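Local coordinates for protein translation elongation factor 1A (Methanosarcina mazei, PDB 3WND), which is a SelB/EF-Tu/aIF2 gamma-like translation factor that, in its GTP-bound form, binds cysteinyl-tRNA(Cys) and is probably active in translation elongation, at residues A[84-89]-A[175-180]; A[336-341]-A[352-357]. All coordinates share one frame; numbering follows the deposited sequence.

Interaction 1: A[84-89]-A[175-180]; sequences SDIAVL and NEVAEK
Ile86 reaches from a central strand of the GTPase (G) domain to Val177 and Ala178 on a helix packed on a face of the sheet, a strand-to-helix contact of the P-loop alpha/beta fold. The strand, 86-91, runs parallel between strands 21-28 and 115-119. Helix 167-187 is the last helix before the chain leaves this domain for the first beta domain. The backbones stay apart, with Ile86 CA and Val177 CA 7.6 Å from each other, and no hydrogen bond joins the two segments. Side-chain carbons bridge the gap.

Along Ile86, CB stays clear of the helix, and so does the CG2 branch, which stands anti to the backbone N. The CG1 branch does the reaching. CG1 is the first atom to touch, lying 3.9 Å from Val177 CG1. From there the chain runs on nearly straight (chi2 172°) and carries CD1 on toward the helix backbone, still 4.0 Å from Val177 CG1. The side chains of Ile86 and Val177 cross at a slant. Val177 meets Ile86 chiefly with one methyl, CG1, which its chi1 of 178° sets anti to the backbone N.

All three touching residues are buried, and the surroundings are mixed: Ile181, one turn further along the helix, also touches Ile86, Ala178 touches Ala22 and Arg60, and Val177 touches His114. Beside Ile86 in the strand's lead-in, Asp85 OD2 accepts a hydrogen bond from Asn185 ND2 on the same helix. At the far end of Ile86, CD1 packs 3.9 Å from Ala178 N, with Ala178 CB at 4.2 Å from the same methyl.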
ATOM      1  N   SER A  84      -0.340   1.107  -3.531  1.00 15.32           N
ATOM      2  CA  SER A  84       0.772   1.558  -4.325  1.00 15.52           C
ATOM      3  C   SER A  84       1.568   0.425  -4.924  1.00 14.95           C
ATOM      4  O   SER A  84       1.519  -0.737  -4.445  1.00 18.74           O
ATOM      5  CB  SER A  84       1.679   2.448  -3.455  1.00 16.66           C
ATOM      6  OG  SER A  84       0.953   3.575  -2.997  1.00 17.59           O
ATOM      7  N   ASP A  85       2.372   0.738  -5.951  1.00 13.36           N
ATOM      8  CA  ASP A  85       3.267  -0.278  -6.502  1.00 13.72           C
ATOM      9  C   ASP A  85       4.728   0.013  -6.245  1.00 12.70           C
ATOM     10  O   ASP A  85       5.549  -0.887  -6.452  1.00 14.28           O
ATOM     11  CB  ASP A  85       3.043  -0.431  -8.038  1.00 16.04           C
ATOM     12  CG  ASP A  85       1.685  -1.133  -8.332  1.00 23.35           C
ATOM     13  OD1 ASP A  85       1.345  -2.171  -7.699  1.00 27.74           O
ATOM     14  OD2 ASP A  85       1.005  -0.629  -9.175  1.00 25.12           O
ATOM     15  N   ILE A  86       5.036   1.258  -5.847  1.00 13.10           N
ATOM     16  CA  ILE A  86       6.435   1.659  -5.617  1.00 13.22           C
ATOM     17  C   ILE A  86       6.458   2.304  -4.239  1.00 13.13           C
ATOM     18  O   ILE A  86       5.549   3.074  -3.946  1.00 14.83           O
ATOM     19  CB  ILE A  86       6.843   2.777  -6.616  1.00 14.92           C
ATOM     20  CG1 ILE A  86       6.803   2.232  -8.064  1.00 16.39           C
ATOM     21  CG2 ILE A  86       8.272   3.263  -6.298  1.00 16.22           C
ATOM     22  CD1 ILE A  86       6.995   3.295  -9.168  1.00 18.25           C
ATOM     23  N   ALA A  87       7.501   1.974  -3.445  1.00 11.19           N
ATOM     24  CA  ALA A  87       7.622   2.579  -2.091  1.00 12.34           C
ATOM     25  C   ALA A  87       8.824   3.456  -2.086  1.00 12.36           C
ATOM     26  O   ALA A  87       9.876   3.028  -2.537  1.00 13.59           O
ATOM     27  CB  ALA A  87       7.746   1.513  -0.965  1.00 14.57           C
ATOM     28  N   VAL A  88       8.665   4.679  -1.596  1.00 11.28           N
ATOM     29  CA  VAL A  88       9.849   5.538  -1.356  1.00 11.08           C
ATOM     30  C   VAL A  88       9.963   5.695   0.161  1.00 12.23           C
ATOM     31  O   VAL A  88       9.050   6.252   0.810  1.00 12.24           O
ATOM     32  CB  VAL A  88       9.641   6.928  -1.959  1.00 10.17           C
ATOM     33  CG1 VAL A  88      10.824   7.857  -1.527  1.00 13.44           C
ATOM     34  CG2 VAL A  88       9.569   6.769  -3.493  1.00 14.30           C
ATOM     35  N   LEU A  89      11.019   5.083   0.727  1.00 12.08           N
ATOM     36  CA  LEU A  89      11.249   5.081   2.196  1.00  9.88           C
ATOM     37  C   LEU A  89      12.165   6.237   2.505  1.00 12.14           C
ATOM     38  O   LEU A  89      13.306   6.266   1.982  1.00 12.29           O
ATOM     39  CB  LEU A  89      11.803   3.735   2.656  1.00 11.15           C
ATOM     40  CG  LEU A  89      12.325   3.707   4.070  1.00  9.60           C
ATOM     41  CD1 LEU A  89      11.147   4.022   5.078  1.00 11.51           C
ATOM     42  CD2 LEU A  89      12.961   2.330   4.327  1.00 12.40           C
ATOM     43  N   ASN A 175      10.342   6.917 -12.488  1.00 17.99           N
ATOM     44  CA  ASN A 175       9.831   6.589 -13.841  1.00 21.07           C
ATOM     45  C   ASN A 175      10.420   5.273 -14.401  1.00 22.21           C
ATOM     46  O   ASN A 175       9.697   4.559 -15.099  1.00 20.06           O
ATOM     47  CB  ASN A 175      10.132   7.761 -14.813  1.00 19.94           C
ATOM     48  CG  ASN A 175       9.022   8.854 -14.702  1.00 27.68           C
ATOM     49  OD1 ASN A 175       7.861   8.669 -15.183  1.00 30.87           O
ATOM     50  ND2 ASN A 175       9.350   9.984 -14.108  1.00 22.46           N
ATOM     51  N   GLU A 176      11.718   4.998 -14.173  1.00 19.75           N
ATOM     52  CA  GLU A 176      12.302   3.720 -14.585  1.00 21.56           C
ATOM     53  C   GLU A 176      11.548   2.546 -13.934  1.00 17.82           C
ATOM     54  O   GLU A 176      11.196   1.562 -14.640  1.00 19.18           O
ATOM     55  CB  GLU A 176      13.809   3.605 -14.265  1.00 25.04           C
ATOM     56  CG  GLU A 176      14.665   4.486 -15.100  1.00 34.86           C
ATOM     57  CD  GLU A 176      16.120   4.460 -14.575  1.00 44.12           C
ATOM     58  OE1 GLU A 176      16.392   3.797 -13.498  1.00 35.71           O
ATOM     59  OE2 GLU A 176      16.973   5.118 -15.223  1.00 65.56           O
ATOM     60  N   VAL A 177      11.326   2.609 -12.631  1.00 16.97           N
ATOM     61  CA  VAL A 177      10.640   1.522 -11.919  1.00 18.01           C
ATOM     62  C   VAL A 177       9.215   1.463 -12.435  1.00 19.58           C
ATOM     63  O   VAL A 177       8.627   0.350 -12.641  1.00 23.01           O
ATOM     64  CB  VAL A 177      10.695   1.712 -10.356  1.00 20.37           C
ATOM     65  CG1 VAL A 177       9.957   0.610  -9.673  1.00 26.04           C
ATOM     66  CG2 VAL A 177      12.141   1.672  -9.793  1.00 24.18           C
ATOM     67  N   ALA A 178       8.602   2.641 -12.640  1.00 18.92           N
ATOM     68  CA  ALA A 178       7.239   2.633 -13.144  1.00 18.60           C
ATOM     69  C   ALA A 178       7.102   1.865 -14.465  1.00 19.10           C
ATOM     70  O   ALA A 178       6.056   1.233 -14.700  1.00 21.13           O
ATOM     71  CB  ALA A 178       6.684   4.019 -13.280  1.00 19.01           C
ATOM     72  N   GLU A 179       8.141   1.874 -15.301  1.00 19.94           N
ATOM     73  CA  GLU A 179       8.012   1.284 -16.648  1.00 23.09           C
ATOM     74  C   GLU A 179       7.939  -0.226 -16.440  1.00 22.23           C
ATOM     75  O   GLU A 179       7.187  -0.917 -17.116  1.00 27.67           O
ATOM     76  CB  GLU A 179       9.232   1.711 -17.519  1.00 25.86           C
ATOM     77  CG  GLU A 179       9.244   1.231 -18.981  1.00 22.35           C
ATOM     78  CD  GLU A 179      10.091   2.202 -19.834  1.00 36.56           C
ATOM     79  OE1 GLU A 179      11.210   2.488 -19.403  1.00 43.80           O
ATOM     80  OE2 GLU A 179       9.662   2.667 -20.903  1.00 55.61           O
ATOM     81  N   LYS A 180       8.698  -0.741 -15.467  1.00 20.61           N
ATOM     82  CA  LYS A 180       8.747  -2.180 -15.179  1.00 22.15           C
ATOM     83  C   LYS A 180       7.423  -2.599 -14.606  1.00 19.73           C
ATOM     84  O   LYS A 180       6.848  -3.624 -15.013  1.00 22.12           O
ATOM     85  CB  LYS A 180       9.887  -2.522 -14.212  1.00 23.34           C
ATOM     86  CG  LYS A 180      11.273  -2.330 -14.797  1.00 38.29           C
ATOM     87  CD  LYS A 180      12.423  -1.943 -13.847  1.00 54.38           C
ATOM     88  CE  LYS A 180      12.826  -2.948 -12.739  1.00 69.07           C
ATOM     89  NZ  LYS A 180      13.406  -2.268 -11.498  1.00 51.58           N
TER

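Interaction 2: A[336-341]-A[352-357]; sequences LELSGN and FLLANL
Leu338 and Leu354 mark the nearest approach of two strands that face one another without pairing: their CA atoms are 10.5 Å apart, and no hydrogen bond links 336-341 with 352-357. Leu336 and Leu338, two residues apart and therefore on one face of their strand, both point toward the other segment, and Leu354 points back at them.

The strands belong to the antiparallel beta barrel of the C-terminal domain, consistent with domain III of SelB. Around the barrel wall 333-340 is bonded to 282-289 and 309-320, whereas 352-355 is bonded to 301-306 and 363-369, which puts them across the interior from each other. Leu354 divides its two methyls between the facing leucines. Its CD1, extending the side chain (chi2 176°), lies 3.7 Å from Leu336 CD1, the two side chains sliding past each other in opposite directions. Its CD2 branch takes the second neighbour, Leu338, in a tip-to-tip approach. Leu285, Val315 and Ile318 of the intervening strands pack beside the leucines of 336-341. The gap between Leu354 CD2 and Leu338 CD1 is 3.9 Å.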
ATOM      1  N   LEU A 336      -2.113 -20.390  11.911  1.00 21.49           N
ATOM      2  CA  LEU A 336      -2.897 -19.733  12.905  1.00 18.97           C
ATOM      3  C   LEU A 336      -4.403 -19.798  12.571  1.00 21.19           C
ATOM      4  O   LEU A 336      -4.825 -19.424  11.478  1.00 22.48           O
ATOM      5  CB  LEU A 336      -2.496 -18.283  13.110  1.00 21.09           C
ATOM      6  CG  LEU A 336      -1.057 -18.034  13.637  1.00 19.05           C
ATOM      7  CD1 LEU A 336      -0.813 -16.504  13.813  1.00 16.78           C
ATOM      8  CD2 LEU A 336      -0.799 -18.764  14.956  1.00 21.88           C
ATOM      9  N   GLU A 337      -5.206 -20.312  13.524  1.00 24.04           N
ATOM     10  CA  GLU A 337      -6.642 -20.204  13.367  1.00 23.31           C
ATOM     11  C   GLU A 337      -6.984 -18.932  14.130  1.00 19.64           C
ATOM     12  O   GLU A 337      -6.727 -18.820  15.317  1.00 22.37           O
ATOM     13  CB  GLU A 337      -7.308 -21.521  13.926  1.00 24.45           C
ATOM     14  CG  GLU A 337      -7.624 -22.431  12.727  1.00 41.48           C
ATOM     15  CD  GLU A 337      -7.804 -23.888  13.079  1.00 37.79           C
ATOM     16  OE1 GLU A 337      -8.217 -24.110  14.204  1.00 35.76           O
ATOM     17  OE2 GLU A 337      -7.525 -24.817  12.259  1.00 46.33           O
ATOM     18  N   LEU A 338      -7.566 -17.954  13.430  1.00 19.61           N
ATOM     19  CA  LEU A 338      -7.863 -16.664  14.020  1.00 18.43           C
ATOM     20  C   LEU A 338      -9.398 -16.374  14.023  1.00 23.97           C
ATOM     21  O   LEU A 338     -10.041 -16.731  13.092  1.00 26.26           O
ATOM     22  CB  LEU A 338      -7.150 -15.570  13.168  1.00 24.73           C
ATOM     23  CG  LEU A 338      -5.638 -15.659  13.146  1.00 20.14           C
ATOM     24  CD1 LEU A 338      -5.201 -14.532  12.183  1.00 25.95           C
ATOM     25  CD2 LEU A 338      -5.018 -15.417  14.533  1.00 24.22           C
ATOM     26  N   SER A 339      -9.939 -15.648  14.998  1.00 24.97           N
ATOM     27  CA  SER A 339     -11.336 -15.245  14.971  1.00 27.24           C
ATOM     28  C   SER A 339     -11.461 -13.737  15.144  1.00 26.17           C
ATOM     29  O   SER A 339     -10.637 -13.112  15.830  1.00 28.81           O
ATOM     30  CB  SER A 339     -12.113 -15.908  16.102  1.00 28.63           C
ATOM     31  OG  SER A 339     -11.609 -15.455  17.371  1.00 28.59           O
ATOM     32  N   GLY A 340     -12.521 -13.173  14.582  1.00 27.28           N
ATOM     33  CA  GLY A 340     -12.761 -11.704  14.659  1.00 27.60           C
ATOM     34  C   GLY A 340     -14.264 -11.417  14.592  1.00 26.04           C
ATOM     35  O   GLY A 340     -15.091 -12.345  14.495  1.00 32.48           O
ATOM     36  N   ASN A 341     -14.639 -10.155  14.701  1.00 31.77           N
ATOM     37  CA  ASN A 341     -16.063  -9.760  14.784  1.00 31.84           C
ATOM     38  C   ASN A 341     -16.633  -9.366  13.425  1.00 31.40           C
ATOM     39  O   ASN A 341     -17.732  -9.781  13.065  1.00 49.43           O
ATOM     40  CB  ASN A 341     -16.272  -8.598  15.782  1.00 40.71           C
ATOM     41  CG  ASN A 341     -15.913  -8.990  17.215  1.00 40.70           C
ATOM     42  OD1 ASN A 341     -16.059 -10.143  17.622  1.00 54.26           O
ATOM     43  ND2 ASN A 341     -15.535  -8.017  18.011  1.00 63.38           N
ATOM     44  N   PHE A 352      -2.014 -11.457   4.017  1.00 15.57           N
ATOM     45  CA  PHE A 352      -2.473 -10.924   5.327  1.00 16.90           C
ATOM     46  C   PHE A 352      -1.187 -10.504   6.105  1.00 16.50           C
ATOM     47  O   PHE A 352      -0.169 -11.164   6.077  1.00 16.83           O
ATOM     48  CB  PHE A 352      -3.103 -12.042   6.151  1.00 17.01           C
ATOM     49  CG  PHE A 352      -4.508 -12.428   5.701  1.00 18.36           C
ATOM     50  CD1 PHE A 352      -5.603 -12.063   6.464  1.00 18.19           C
ATOM     51  CD2 PHE A 352      -4.705 -13.212   4.541  1.00 20.57           C
ATOM     52  CE1 PHE A 352      -6.894 -12.473   6.101  1.00 19.89           C
ATOM     53  CE2 PHE A 352      -5.991 -13.540   4.128  1.00 17.96           C
ATOM     54  CZ  PHE A 352      -7.098 -13.222   4.954  1.00 19.42           C
ATOM     55  N   LEU A 353      -1.299  -9.408   6.830  1.00 15.03           N
ATOM     56  CA  LEU A 353      -0.277  -9.012   7.792  1.00 14.31           C
ATOM     57  C   LEU A 353      -0.903  -9.044   9.193  1.00 13.09           C
ATOM     58  O   LEU A 353      -2.079  -8.724   9.371  1.00 18.48           O
ATOM     59  CB  LEU A 353       0.146  -7.597   7.590  1.00 17.18           C
ATOM     60  CG  LEU A 353       1.024  -7.306   6.427  1.00 17.93           C
ATOM     61  CD1 LEU A 353       1.502  -5.798   6.503  1.00 19.74           C
ATOM     62  CD2 LEU A 353       2.216  -8.259   6.246  1.00 19.33           C
ATOM     63  N   LEU A 354      -0.131  -9.507  10.173  1.00 14.26           N
ATOM     64  CA  LEU A 354      -0.604  -9.484  11.565  1.00 13.75           C
ATOM     65  C   LEU A 354       0.335  -8.603  12.375  1.00 15.02           C
ATOM     66  O   LEU A 354       1.559  -8.661  12.196  1.00 15.72           O
ATOM     67  CB  LEU A 354      -0.454 -10.906  12.139  1.00 15.37           C
ATOM     68  CG  LEU A 354      -1.350 -11.923  11.372  1.00 17.91           C
ATOM     69  CD1 LEU A 354      -1.123 -13.351  11.880  1.00 18.59           C
ATOM     70  CD2 LEU A 354      -2.842 -11.547  11.443  1.00 17.55           C
ATOM     71  N   ALA A 355      -0.277  -7.849  13.276  1.00 14.83           N
ATOM     72  CA  ALA A 355       0.471  -6.894  14.096  1.00 14.19           C
ATOM     73  C   ALA A 355       0.083  -7.057  15.552  1.00 17.13           C
ATOM     74  O   ALA A 355      -1.008  -7.597  15.857  1.00 17.06           O
ATOM     75  CB  ALA A 355       0.243  -5.441  13.606  1.00 14.92           C
ATOM     76  N   ASN A 356       0.960  -6.557  16.442  1.00 15.31           N
ATOM     77  CA  ASN A 356       0.629  -6.371  17.855  1.00 16.17           C
ATOM     78  C   ASN A 356       0.817  -4.916  18.166  1.00 15.45           C
ATOM     79  O   ASN A 356       1.917  -4.412  18.155  1.00 17.53           O
ATOM     80  CB  ASN A 356       1.507  -7.281  18.781  1.00 16.60           C
ATOM     81  CG  ASN A 356       1.150  -7.125  20.252  1.00 17.14           C
ATOM     82  OD1 ASN A 356       0.593  -6.087  20.677  1.00 20.82           O
ATOM     83  ND2 ASN A 356       1.543  -8.078  21.056  1.00 23.09           N
ATOM     84  N   LEU A 357      -0.290  -4.209  18.259  1.00 17.41           N
ATOM     85  CA  LEU A 357      -0.241  -2.762  18.319  1.00 18.79           C
ATOM     86  C   LEU A 357       0.405  -2.256  19.554  1.00 20.53           C
ATOM     87  O   LEU A 357       0.670  -1.050  19.613  1.00 23.88           O
ATOM     88  CB  LEU A 357      -1.630  -2.138  18.198  1.00 21.27           C
ATOM     89  CG  LEU A 357      -2.488  -2.506  16.992  1.00 23.04           C
ATOM     90  CD1 LEU A 357      -3.866  -1.951  17.027  1.00 28.53           C
ATOM     91  CD2 LEU A 357      -1.818  -2.005  15.731  1.00 21.44           C
TER

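Interactions 1 and 2 lie in different domains on opposite sides of the chain's centre, with their own centres 29 Å apart and their nearest atoms about 12 Å apart, so neither touches the other. Helix 74-83 lies between the two domains at this point. It leads directly into 84-89, where Ser84 OG is hydrogen-bonded to Ala80 O, and its Leu74 and Ile78 pack against Ala355 and Leu353 of the barrel strand in interaction 2. Leu353 and Ala355 alternate with Leu354, which faces the barrel interior. Both contacts are remote from the GDP-binding residues, although strand 21-28, next to 86-91, leads toward Ser32 to Ser36 of that site.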